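Local structure of piwi domain-containing protein (Vanderwaltozyma polyspora, 5THE) at residues A198-D201 and R202-I206; A508-E511 and L512-Q516; F165-S168 and P169-S173; L174-L177 and L178-P182. The protein probably binds RNA as a budding yeast Argonaute, this chain being its C-terminal lobe with the Piwi domain. All blocks are in the same frame, centred on the assembly; numbering follows the deposited sequence.

Contact 1 (A198-D201 and R202-I206). With nucleotides of chain B.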
loop_
_atom_site.group_PDB
_atom_site.type_symbol
_atom_site.label_atom_id
_atom_site.label_comp_id
_atom_site.label_asym_id
_atom_site.label_seq_id
_atom_site.Cartn_x
_atom_site.Cartn_y
_atom_site.Cartn_z
ATOM N N ALA A 198 8.457 -18.259 9.360
ATOM C CA ALA A 198 9.908 -18.334 9.506
ATOM C C ALA A 198 10.573 -18.515 8.153
ATOM O O ALA A 198 11.631 -17.930 7.888
ATOM C CB ALA A 198 10.301 -19.475 10.446
ATOM N N VAL A 199 9.969 -19.333 7.286
ATOM C CA VAL A 199 10.519 -19.525 5.953
ATOM C C VAL A 199 10.282 -18.287 5.097
ATOM O O VAL A 199 11.197 -17.806 4.419
ATOM C CB VAL A 199 9.929 -20.783 5.301
ATOM C CG1 VAL A 199 10.112 -20.715 3.814
ATOM C CG2 VAL A 199 10.636 -22.042 5.842
ATOM N N TYR A 200 9.061 -17.732 5.139
ATOM C CA TYR A 200 8.759 -16.547 4.335
ATOM C C TYR A 200 9.623 -15.359 4.748
ATOM O O TYR A 200 10.148 -14.634 3.892
ATOM C CB TYR A 200 7.278 -16.198 4.461
ATOM C CG TYR A 200 6.860 -14.940 3.753
ATOM C CD1 TYR A 200 6.872 -13.711 4.406
ATOM C CD2 TYR A 200 6.418 -14.977 2.427
ATOM C CE1 TYR A 200 6.468 -12.550 3.752
ATOM C CE2 TYR A 200 6.016 -13.830 1.775
ATOM C CZ TYR A 200 6.034 -12.622 2.433
ATOM O OH TYR A 200 5.628 -11.474 1.768
ATOM N N ASP A 201 9.751 -15.122 6.061
ATOM C CA ASP A 201 10.551 -14.001 6.551
ATOM C C ASP A 201 11.979 -14.097 6.051
ATOM O O ASP A 201 12.554 -13.112 5.575
ATOM C CB ASP A 201 10.552 -13.966 8.083
ATOM C CG ASP A 201 9.214 -13.564 8.664
ATOM O OD1 ASP A 201 8.323 -13.159 7.895
ATOM O OD2 ASP A 201 9.066 -13.634 9.901
ATOM N N ARG A 202 12.562 -15.292 6.154
ATOM C CA ARG A 202 13.936 -15.489 5.729
ATOM C C ARG A 202 14.078 -15.348 4.217
ATOM O O ARG A 202 15.075 -14.802 3.733
ATOM C CB ARG A 202 14.423 -16.858 6.198
ATOM C CG ARG A 202 15.910 -17.046 6.056
ATOM C CD ARG A 202 16.635 -16.268 7.127
ATOM N NE ARG A 202 18.078 -16.432 7.041
ATOM C CZ ARG A 202 18.944 -15.873 7.882
ATOM N NH1 ARG A 202 18.512 -15.127 8.891
ATOM N NH2 ARG A 202 20.241 -16.062 7.718
ATOM N N LEU A 203 13.103 -15.848 3.454
ATOM C CA LEU A 203 13.144 -15.665 2.001
ATOM C C LEU A 203 13.185 -14.191 1.625
ATOM O O LEU A 203 13.962 -13.787 0.751
ATOM C CB LEU A 203 11.938 -16.324 1.346
ATOM C CG LEU A 203 12.024 -17.829 1.123
ATOM C CD1 LEU A 203 10.730 -18.318 0.534
ATOM C CD2 LEU A 203 13.206 -18.181 0.216
ATOM N N LYS A 204 12.349 -13.377 2.266
ATOM C CA LYS A 204 12.354 -11.949 1.979
ATOM C C LYS A 204 13.609 -11.285 2.524
ATOM O O LYS A 204 14.190 -10.410 1.872
ATOM C CB LYS A 204 11.089 -11.308 2.546
ATOM C CG LYS A 204 9.811 -11.821 1.867
ATOM C CD LYS A 204 9.834 -11.548 0.354
ATOM C CE LYS A 204 8.458 -11.769 -0.263
ATOM N NZ LYS A 204 8.435 -11.493 -1.747
ATOM N N TYR A 205 14.055 -11.709 3.707
ATOM C CA TYR A 205 15.285 -11.175 4.273
ATOM C C TYR A 205 16.459 -11.383 3.330
ATOM O O TYR A 205 17.249 -10.469 3.089
ATOM C CB TYR A 205 15.549 -11.845 5.612
ATOM C CG TYR A 205 16.843 -11.454 6.271
ATOM C CD1 TYR A 205 16.944 -10.264 6.971
ATOM C CD2 TYR A 205 17.952 -12.292 6.227
ATOM C CE1 TYR A 205 18.116 -9.906 7.604
ATOM C CE2 TYR A 205 19.135 -11.942 6.854
ATOM C CZ TYR A 205 19.206 -10.744 7.541
ATOM O OH TYR A 205 20.365 -10.368 8.175
ATOM N N ILE A 206 16.584 -12.588 2.782
ATOM C CA ILE A 206 17.663 -12.871 1.849
ATOM C C ILE A 206 17.440 -12.144 0.535
ATOM O O ILE A 206 18.338 -11.472 0.015
ATOM C CB ILE A 206 17.776 -14.384 1.632
ATOM C CG1 ILE A 206 18.264 -15.069 2.913
ATOM C CG2 ILE A 206 18.685 -14.685 0.472
ATOM C CD1 ILE A 206 17.985 -16.574 2.910
ATOM O OP3 U B 1 4.788 -11.034 -0.670
ATOM P P U B 1 4.633 -12.009 -1.767
ATOM O OP1 U B 1 5.961 -12.315 -2.352
ATOM O OP2 U B 1 3.575 -11.549 -2.682
ATOM O "O5'" U B 1 4.154 -13.369 -1.125
ATOM C "C5'" U B 1 2.788 -13.602 -0.811
ATOM C "C4'" U B 1 2.561 -15.077 -0.673
ATOM O "O4'" U B 1 3.347 -15.585 0.446
ATOM C "C3'" U B 1 1.121 -15.504 -0.429
ATOM O "O3'" U B 1 0.852 -16.673 -1.203
ATOM C "C2'" U B 1 1.095 -15.830 1.066
ATOM O "O2'" U B 1 0.125 -16.781 1.445
ATOM C "C1'" U B 1 2.515 -16.344 1.307
ATOM N N1 U B 1 2.978 -16.152 2.697
ATOM C C2 U B 1 3.383 -17.258 3.402
ATOM O O2 U B 1 3.394 -18.361 2.899
ATOM N N3 U B 1 3.786 -17.032 4.698
ATOM C C4 U B 1 3.822 -15.809 5.342
ATOM O O4 U B 1 4.219 -15.748 6.510
ATOM C C5 U B 1 3.373 -14.703 4.552
ATOM C C6 U B 1 2.969 -14.912 3.292
#
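Tyr200 and Lys204, one turn apart on helix 197-210, take hold of the first nucleotide of the RNA, U1 of chain B. The Tyr200 ring lies between two unlike surfaces. Over one face stands CG of Lys204, in a CH-pi contact 4.1 Å from the ring centroid. Over the opposite face lies the uracil, with C5 of U1 3.5 Å above the plane of the Tyr200 ring and over its centre. Tyr200 swings out from the helix with CG anti to the backbone N (chi1 176°), which carries the hydroxyl to the phosphate, and OH gives a hydrogen bond of 2.6 Å to OP3 of U1, at the ring's edge and in its plane. Lys204 starts with CG beside its own backbone N and bends at chi2 (-59°), so that CG sits over the ring, toward its rim, and CE beside the hydroxyl, 3.5 Å from Tyr200 OH. NZ ends 2.7 Å from OP1 of U1 as a hydrogen-bond donor. Two oxygens of one phosphate are therefore gripped separately, and the lysine charge would be expected to offset the phosphate's. NZ has a second partner in OD1 of Asn215. Such a tyrosine beneath the first base and a lysine on its phosphate are consistent with the 5'-nucleotide pocket of the Argonaute MID domain. Elsewhere on the helix, Val199 and Leu203 lie side by side, CG1 to CD1 4.1 Å. Helix 490-515 packs on Asp201 through Cys504 and Lys507, while Leu203 faces Tyr189 and Leu191 of strand 185-191 and Leu174 of helix 169-179.

Contact 2 (A508-E511 and L512-Q516); sequences AGFE and LNMAQ
Phe510 and Met514, one turn apart near the end of helix 490-515, form a Met-aromatic contact above a run of helical hydrogen bonds. Three carbonyls of 508-511 have regular i+4 donors in 512-516. Gly509 O accepts from Asn513 N at 3.0 Å, Phe510 O from Met514 N at 2.8 Å, and Glu511 O from Ala515 N at 3.1 Å. Glu511 O also takes a weak second bond from Met514 N. Gln516 N still bonds Leu512 O, although Gln516 is the first residue to leave the helical conformation. Asn513 ND2 comes close to Gly509 O, but at an angle too poor for a bond; its acceptor is Val533 O, through a weak bond. Ala508 O accepts a weak bond from Arg202 NH1 of helix 197-210. Around the aromatic group, Phe506 meets the Phe510 ring with planes some 25° apart, and Leu534 of helix 531-534 touches Met514. Bends at chi2 (-58°) and chi3 fold the methionine back over the phenylalanine. SD lies obliquely, 4.1 Å from the Phe510 ring centroid, while Met514 CG makes a CH-pi contact over the face, offset toward the rim, 3.2 Å from Phe510 CZ.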
loop_
_atom_site.group_PDB
_atom_site.type_symbol
_atom_site.label_atom_id
_atom_site.label_comp_id
_atom_site.label_asym_id
_atom_site.label_seq_id
_atom_site.Cartn_x
_atom_site.Cartn_y
_atom_site.Cartn_z
ATOM N N ALA A 508 13.631 -12.012 10.944
ATOM C CA ALA A 508 14.501 -13.017 10.335
ATOM C C ALA A 508 15.928 -12.964 10.871
ATOM O O ALA A 508 16.653 -13.958 10.773
ATOM C CB ALA A 508 14.531 -12.853 8.816
ATOM N N GLY A 509 16.348 -11.832 11.421
ATOM C CA GLY A 509 17.711 -11.707 11.901
ATOM C C GLY A 509 17.794 -11.627 13.409
ATOM O O GLY A 509 18.885 -11.525 13.975
ATOM N N PHE A 510 16.637 -11.697 14.067
ATOM C CA PHE A 510 16.570 -11.354 15.482
ATOM C C PHE A 510 17.266 -12.385 16.351
ATOM O O PHE A 510 17.913 -12.030 17.340
ATOM C CB PHE A 510 15.122 -11.212 15.908
ATOM C CG PHE A 510 14.950 -10.951 17.371
ATOM C CD1 PHE A 510 15.256 -9.709 17.905
ATOM C CD2 PHE A 510 14.464 -11.946 18.214
ATOM C CE1 PHE A 510 15.074 -9.460 19.259
ATOM C CE2 PHE A 510 14.275 -11.706 19.570
ATOM C CZ PHE A 510 14.575 -10.460 20.092
ATOM N N GLU A 511 17.118 -13.664 16.015
ATOM C CA GLU A 511 17.711 -14.706 16.848
ATOM C C GLU A 511 19.220 -14.522 16.930
ATOM O O GLU A 511 19.800 -14.502 18.026
ATOM C CB GLU A 511 17.333 -16.090 16.307
ATOM C CG GLU A 511 17.508 -16.284 14.784
ATOM C CD GLU A 511 16.281 -15.880 13.957
ATOM O OE1 GLU A 511 15.883 -16.670 13.070
ATOM O OE2 GLU A 511 15.738 -14.779 14.187
ATOM N N LEU A 512 19.869 -14.325 15.778
ATOM C CA LEU A 512 21.306 -14.090 15.752
ATOM C C LEU A 512 21.666 -12.780 16.444
ATOM O O LEU A 512 22.638 -12.721 17.205
ATOM C CB LEU A 512 21.807 -14.104 14.308
ATOM C CG LEU A 512 23.238 -13.639 14.052
ATOM C CD1 LEU A 512 24.231 -14.562 14.739
ATOM C CD2 LEU A 512 23.504 -13.580 12.548
ATOM N N ASN A 513 20.886 -11.721 16.205
ATOM C CA ASN A 513 21.171 -10.440 16.845
ATOM C C ASN A 513 21.085 -10.526 18.366
ATOM O O ASN A 513 21.809 -9.809 19.063
ATOM C CB ASN A 513 20.214 -9.368 16.329
ATOM C CG ASN A 513 20.574 -8.894 14.955
ATOM O OD1 ASN A 513 21.741 -8.924 14.565
ATOM N ND2 ASN A 513 19.577 -8.470 14.196
ATOM N N MET A 514 20.193 -11.364 18.900
ATOM C CA MET A 514 20.127 -11.549 20.349
ATOM C C MET A 514 21.318 -12.337 20.868
ATOM O O MET A 514 21.841 -12.041 21.949
ATOM C CB MET A 514 18.832 -12.255 20.741
ATOM C CG MET A 514 17.610 -11.384 20.592
ATOM S SD MET A 514 17.649 -9.835 21.536
ATOM C CE MET A 514 18.361 -8.652 20.368
ATOM N N ALA A 515 21.745 -13.355 20.124
ATOM C CA ALA A 515 22.844 -14.191 20.585
ATOM C C ALA A 515 24.134 -13.391 20.719
ATOM O O ALA A 515 24.926 -13.628 21.638
ATOM C CB ALA A 515 23.037 -15.364 19.631
ATOM N N GLN A 516 24.368 -12.431 19.825
ATOM C CA GLN A 516 25.650 -11.741 19.815
ATOM C C GLN A 516 25.553 -10.302 20.306
ATOM O O GLN A 516 26.386 -9.467 19.954
ATOM C CB GLN A 516 26.294 -11.808 18.433
ATOM C CG GLN A 516 25.486 -11.323 17.276
ATOM C CD GLN A 516 26.163 -11.677 15.962
ATOM O OE1 GLN A 516 26.768 -12.743 15.836
ATOM N NE2 GLN A 516 26.081 -10.778 14.984
#

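Contact 3 (F165-S168 and P169-S173); sequences FETS and PGEIS
Ser168 is the N-cap of helix 169-179, and Glu171 and Ile172 take up its two oxygens. The backbone runs extended through 165-168, with psi still 149° at Ser168, and turns helical at Pro169, where psi falls to -34°. Ser168 O accepts the first i+4 bond of the helix from Ile172 N at 3.1 Å. The side chain serves the N-H just before that one: OG, set between the backbone N and the carbonyl carbon (chi1 73°), curls forward and accepts from Glu171 N at 3.1 Å. OG is also hydrogen-bonded to Gly130 O of the loop after strand 124-127. Replaced by an alanine, Ser168 would lose its hydroxyl, and Glu171 N and Gly130 O would probably be left without that mate at the start of the helix. Glu171, three residues on, reaches back to the N-cap backbone through a water. That water accepts from Ser168 N at 2.9 Å and donates to Glu171 OE1 at 2.6 Å, while the same OE1 is in a salt bridge with Arg202 of helix 197-210. The extended Glu171 chain crosses Thr167 at about a right angle, with Thr167 CG2 3.6 Å from Glu171 CG. The same methyl meets Ile172 CG1 at 3.8 Å, giving the cap a small apolar flank outside its polar bonds. Gly170 ties the first turn to Gln128 through a backbone bond. One turn on, Ser173 closes on Pro169 O twice, its OG at 3.1 Å and its N reaching that oxygen from opposite faces of the carbonyl plane.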
loop_
_atom_site.group_PDB
_atom_site.type_symbol
_atom_site.label_atom_id
_atom_site.label_comp_id
_atom_site.label_asym_id
_atom_site.label_seq_id
_atom_site.Cartn_x
_atom_site.Cartn_y
_atom_site.Cartn_z
ATOM N N PHE A 165 24.866 -20.689 15.492
ATOM C CA PHE A 165 23.894 -20.994 14.452
ATOM C C PHE A 165 24.596 -21.522 13.217
ATOM O O PHE A 165 25.638 -20.999 12.815
ATOM C CB PHE A 165 23.076 -19.763 14.078
ATOM C CG PHE A 165 22.442 -19.094 15.246
ATOM C CD1 PHE A 165 21.228 -19.543 15.745
ATOM C CD2 PHE A 165 23.072 -18.037 15.872
ATOM C CE1 PHE A 165 20.644 -18.930 16.835
ATOM C CE2 PHE A 165 22.501 -17.424 16.956
ATOM C CZ PHE A 165 21.285 -17.864 17.443
ATOM N N GLU A 166 24.027 -22.554 12.616
ATOM C CA GLU A 166 24.480 -23.005 11.311
ATOM C C GLU A 166 23.407 -22.661 10.284
ATOM O O GLU A 166 22.209 -22.862 10.527
ATOM C CB GLU A 166 24.831 -24.501 11.321
ATOM C CG GLU A 166 23.790 -25.477 10.814
ATOM C CD GLU A 166 24.351 -26.888 10.686
ATOM O OE1 GLU A 166 24.438 -27.403 9.547
ATOM O OE2 GLU A 166 24.723 -27.475 11.726
ATOM N N THR A 167 23.842 -22.055 9.185
ATOM C CA THR A 167 22.948 -21.696 8.097
ATOM C C THR A 167 22.314 -22.953 7.517
ATOM O O THR A 167 23.003 -23.951 7.287
ATOM C CB THR A 167 23.739 -20.944 7.026
ATOM O OG1 THR A 167 24.331 -19.780 7.611
ATOM C CG2 THR A 167 22.854 -20.530 5.848
ATOM N N SER A 168 21.002 -22.908 7.293
ATOM C CA SER A 168 20.318 -24.070 6.751
ATOM C C SER A 168 20.928 -24.443 5.401
ATOM O O SER A 168 21.437 -23.582 4.680
ATOM C CB SER A 168 18.818 -23.808 6.603
ATOM O OG SER A 168 18.527 -22.933 5.519
ATOM N N PRO A 169 20.922 -25.729 5.049
ATOM C CA PRO A 169 21.464 -26.118 3.737
ATOM C C PRO A 169 20.706 -25.483 2.591
ATOM O O PRO A 169 21.304 -25.170 1.552
ATOM C CB PRO A 169 21.321 -27.648 3.733
ATOM C CG PRO A 169 21.195 -28.028 5.186
ATOM C CD PRO A 169 20.502 -26.886 5.857
ATOM N N GLY A 170 19.393 -25.283 2.750
ATOM C CA GLY A 170 18.631 -24.624 1.707
ATOM C C GLY A 170 19.063 -23.186 1.499
ATOM O O GLY A 170 19.166 -22.718 0.361
ATOM N N GLU A 171 19.314 -22.460 2.592
ATOM C CA GLU A 171 19.766 -21.082 2.435
ATOM C C GLU A 171 21.126 -21.029 1.750
ATOM O O GLU A 171 21.393 -20.127 0.947
ATOM C CB GLU A 171 19.813 -20.369 3.784
ATOM C CG GLU A 171 20.461 -18.997 3.683
ATOM C CD GLU A 171 20.236 -18.113 4.903
ATOM O OE1 GLU A 171 19.308 -18.377 5.699
ATOM O OE2 GLU A 171 20.982 -17.132 5.049
ATOM N N ILE A 172 21.992 -22.003 2.026
ATOM C CA ILE A 172 23.286 -22.032 1.351
ATOM C C ILE A 172 23.086 -22.207 -0.146
ATOM O O ILE A 172 23.694 -21.500 -0.958
ATOM C CB ILE A 172 24.183 -23.133 1.950
ATOM C CG1 ILE A 172 24.641 -22.725 3.348
ATOM C CG2 ILE A 172 25.384 -23.390 1.057
ATOM C CD1 ILE A 172 25.441 -23.800 4.051
ATOM N N SER A 173 22.204 -23.132 -0.534
ATOM C CA SER A 173 21.925 -23.338 -1.952
ATOM C C SER A 173 21.326 -22.092 -2.580
ATOM O O SER A 173 21.708 -21.703 -3.688
ATOM C CB SER A 173 20.974 -24.518 -2.152
ATOM O OG SER A 173 21.478 -25.687 -1.547
HETATM O O HOH W 1 19.420 -20.525 7.120
#

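Contact 4 (L174-L177 and L178-P182); sequences LLNL and LENIP
Leu178 crosses Leu174, one turn back on helix 169-179, at a slant. CB starts 3.6 Å from Leu174 O, the carbonyl that takes the bond from Leu178 N. With CG anti to the carbonyl carbon (chi1 -65°), the chain turns back along the helix, so that CG also lies close to Leu174 O, at 3.3 Å. At the tip the methyls part: CD1 meets Leu174 CG at 4.1 Å, and CD2 meets CD2 of Leu177 at 4.2 Å. Beyond the two segments, Leu178 rests on Ile187 and Tyr189 of strand 185-191 and on Ile206 and Thr207 of helix 197-210. A glycine in its place would probably open a gap where Leu174, Ile187 and Ile206 now meet the isobutyl group, and cost Leu174 one of its apolar neighbours. Leu177 makes the next apolar pair with Ile181, CD2 to CD1 3.7 Å, which folds the first loop residues against the last turn. The helix ends softly there: Glu179 N still bonds Leu175 O at 3.2 Å, but Asn180 N makes two weak bonds, to Asn176 O and Leu177 O. Asn176, Glu179 and Asn180 are solvent-exposed, while Leu174 and Leu178 are buried. Such two-sidedness marks an amphipathic helix, here laid on the parallel strands 124-127 and 185-191, consistent with the Rossmann-like MID domain of Argonautes.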
loop_
_atom_site.group_PDB
_atom_site.type_symbol
_atom_site.label_atom_id
_atom_site.label_comp_id
_atom_site.label_asym_id
_atom_site.label_seq_id
_atom_site.Cartn_x
_atom_site.Cartn_y
_atom_site.Cartn_z
ATOM N N LEU A 174 20.363 -21.466 -1.894
ATOM C CA LEU A 174 19.697 -20.295 -2.454
ATOM C C LEU A 174 20.666 -19.125 -2.570
ATOM O O LEU A 174 20.678 -18.421 -3.584
ATOM C CB LEU A 174 18.488 -19.915 -1.594
ATOM C CG LEU A 174 17.713 -18.682 -2.082
ATOM C CD1 LEU A 174 17.032 -18.974 -3.419
ATOM C CD2 LEU A 174 16.704 -18.185 -1.039
ATOM N N LEU A 175 21.487 -18.912 -1.541
ATOM C CA LEU A 175 22.517 -17.880 -1.600
ATOM C C LEU A 175 23.398 -18.055 -2.820
ATOM O O LEU A 175 23.726 -17.081 -3.506
ATOM C CB LEU A 175 23.372 -17.917 -0.336
ATOM C CG LEU A 175 22.696 -17.394 0.925
ATOM C CD1 LEU A 175 23.636 -17.513 2.109
ATOM C CD2 LEU A 175 22.248 -15.959 0.721
ATOM N N ASN A 176 23.791 -19.295 -3.106
ATOM C CA ASN A 176 24.578 -19.551 -4.302
ATOM C C ASN A 176 23.770 -19.253 -5.557
ATOM O O ASN A 176 24.293 -18.693 -6.529
ATOM C CB ASN A 176 25.065 -20.997 -4.309
ATOM C CG ASN A 176 25.969 -21.286 -5.480
ATOM O OD1 ASN A 176 27.116 -20.840 -5.509
ATOM N ND2 ASN A 176 25.455 -22.015 -6.465
ATOM N N LEU A 177 22.487 -19.618 -5.546
ATOM C CA LEU A 177 21.622 -19.352 -6.686
ATOM C C LEU A 177 21.491 -17.853 -6.943
ATOM O O LEU A 177 21.536 -17.407 -8.095
ATOM C CB LEU A 177 20.256 -19.990 -6.433
ATOM C CG LEU A 177 19.240 -20.089 -7.568
ATOM C CD1 LEU A 177 18.208 -21.159 -7.234
ATOM C CD2 LEU A 177 18.549 -18.744 -7.835
ATOM N N LEU A 178 21.326 -17.058 -5.883
ATOM C CA LEU A 178 21.086 -15.629 -6.064
ATOM C C LEU A 178 22.323 -14.909 -6.598
ATOM O O LEU A 178 22.209 -14.034 -7.461
ATOM C CB LEU A 178 20.618 -15.008 -4.750
ATOM C CG LEU A 178 19.259 -15.546 -4.302
ATOM C CD1 LEU A 178 18.818 -14.880 -3.019
ATOM C CD2 LEU A 178 18.230 -15.338 -5.398
ATOM N N GLU A 179 23.512 -15.261 -6.112
ATOM C CA GLU A 179 24.722 -14.632 -6.645
ATOM C C GLU A 179 24.941 -14.971 -8.116
ATOM O O GLU A 179 25.594 -14.211 -8.838
ATOM C CB GLU A 179 25.956 -15.055 -5.838
ATOM C CG GLU A 179 25.853 -14.865 -4.340
ATOM C CD GLU A 179 26.508 -15.951 -3.562
ATOM O OE1 GLU A 179 26.907 -16.937 -4.192
ATOM O OE2 GLU A 179 26.599 -15.822 -2.321
ATOM N N ASN A 180 24.402 -16.094 -8.584
ATOM C CA ASN A 180 24.570 -16.522 -9.965
ATOM C C ASN A 180 23.371 -16.188 -10.832
ATOM O O ASN A 180 23.334 -16.596 -11.997
ATOM C CB ASN A 180 24.832 -18.026 -10.028
ATOM C CG ASN A 180 26.149 -18.417 -9.398
ATOM O OD1 ASN A 180 26.943 -17.562 -9.004
ATOM N ND2 ASN A 180 26.392 -19.722 -9.306
ATOM N N ILE A 181 22.396 -15.462 -10.303
ATOM C CA ILE A 181 21.131 -15.300 -11.030
ATOM C C ILE A 181 21.364 -14.443 -12.275
ATOM O O ILE A 181 22.022 -13.391 -12.189
ATOM C CB ILE A 181 20.063 -14.694 -10.109
ATOM C CG1 ILE A 181 18.662 -15.030 -10.627
ATOM C CG2 ILE A 181 20.256 -13.186 -9.909
ATOM C CD1 ILE A 181 18.410 -16.526 -10.748
ATOM N N PRO A 182 20.899 -14.864 -13.453
ATOM C CA PRO A 182 21.022 -14.003 -14.635
ATOM C C PRO A 182 20.230 -12.718 -14.460
ATOM O O PRO A 182 19.288 -12.634 -13.667
ATOM C CB PRO A 182 20.441 -14.856 -15.767
ATOM C CG PRO A 182 20.466 -16.259 -15.257
ATOM C CD PRO A 182 20.314 -16.175 -13.781
#

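How the contacts relate
Three of the contacts gather round the helix of contact 1. Contacts 3 and 4 follow one another along helix 169-179, their centres about 14 Å apart. Contact 3 meets contact 1 through the salt bridge from Arg202 NE to Glu171 OE1, 2.7 Å long, and contact 4 through apolar packing, Ile206 CG2 lying 3.5 Å from Leu178 CD1. Contact 2 touches contact 1 where Tyr205 CB packs 3.5 Å from Ala508 CB, and contact 3 where Phe165 CE2 lies 3.4 Å from Ala515 CB. Contacts 2 and 4 do not touch. Of the four, contact 1 is the one that bonds the RNA, at U1; the nearest atoms of contacts 2, 4 and 3 stay about 11, 12 and 15 Å from it.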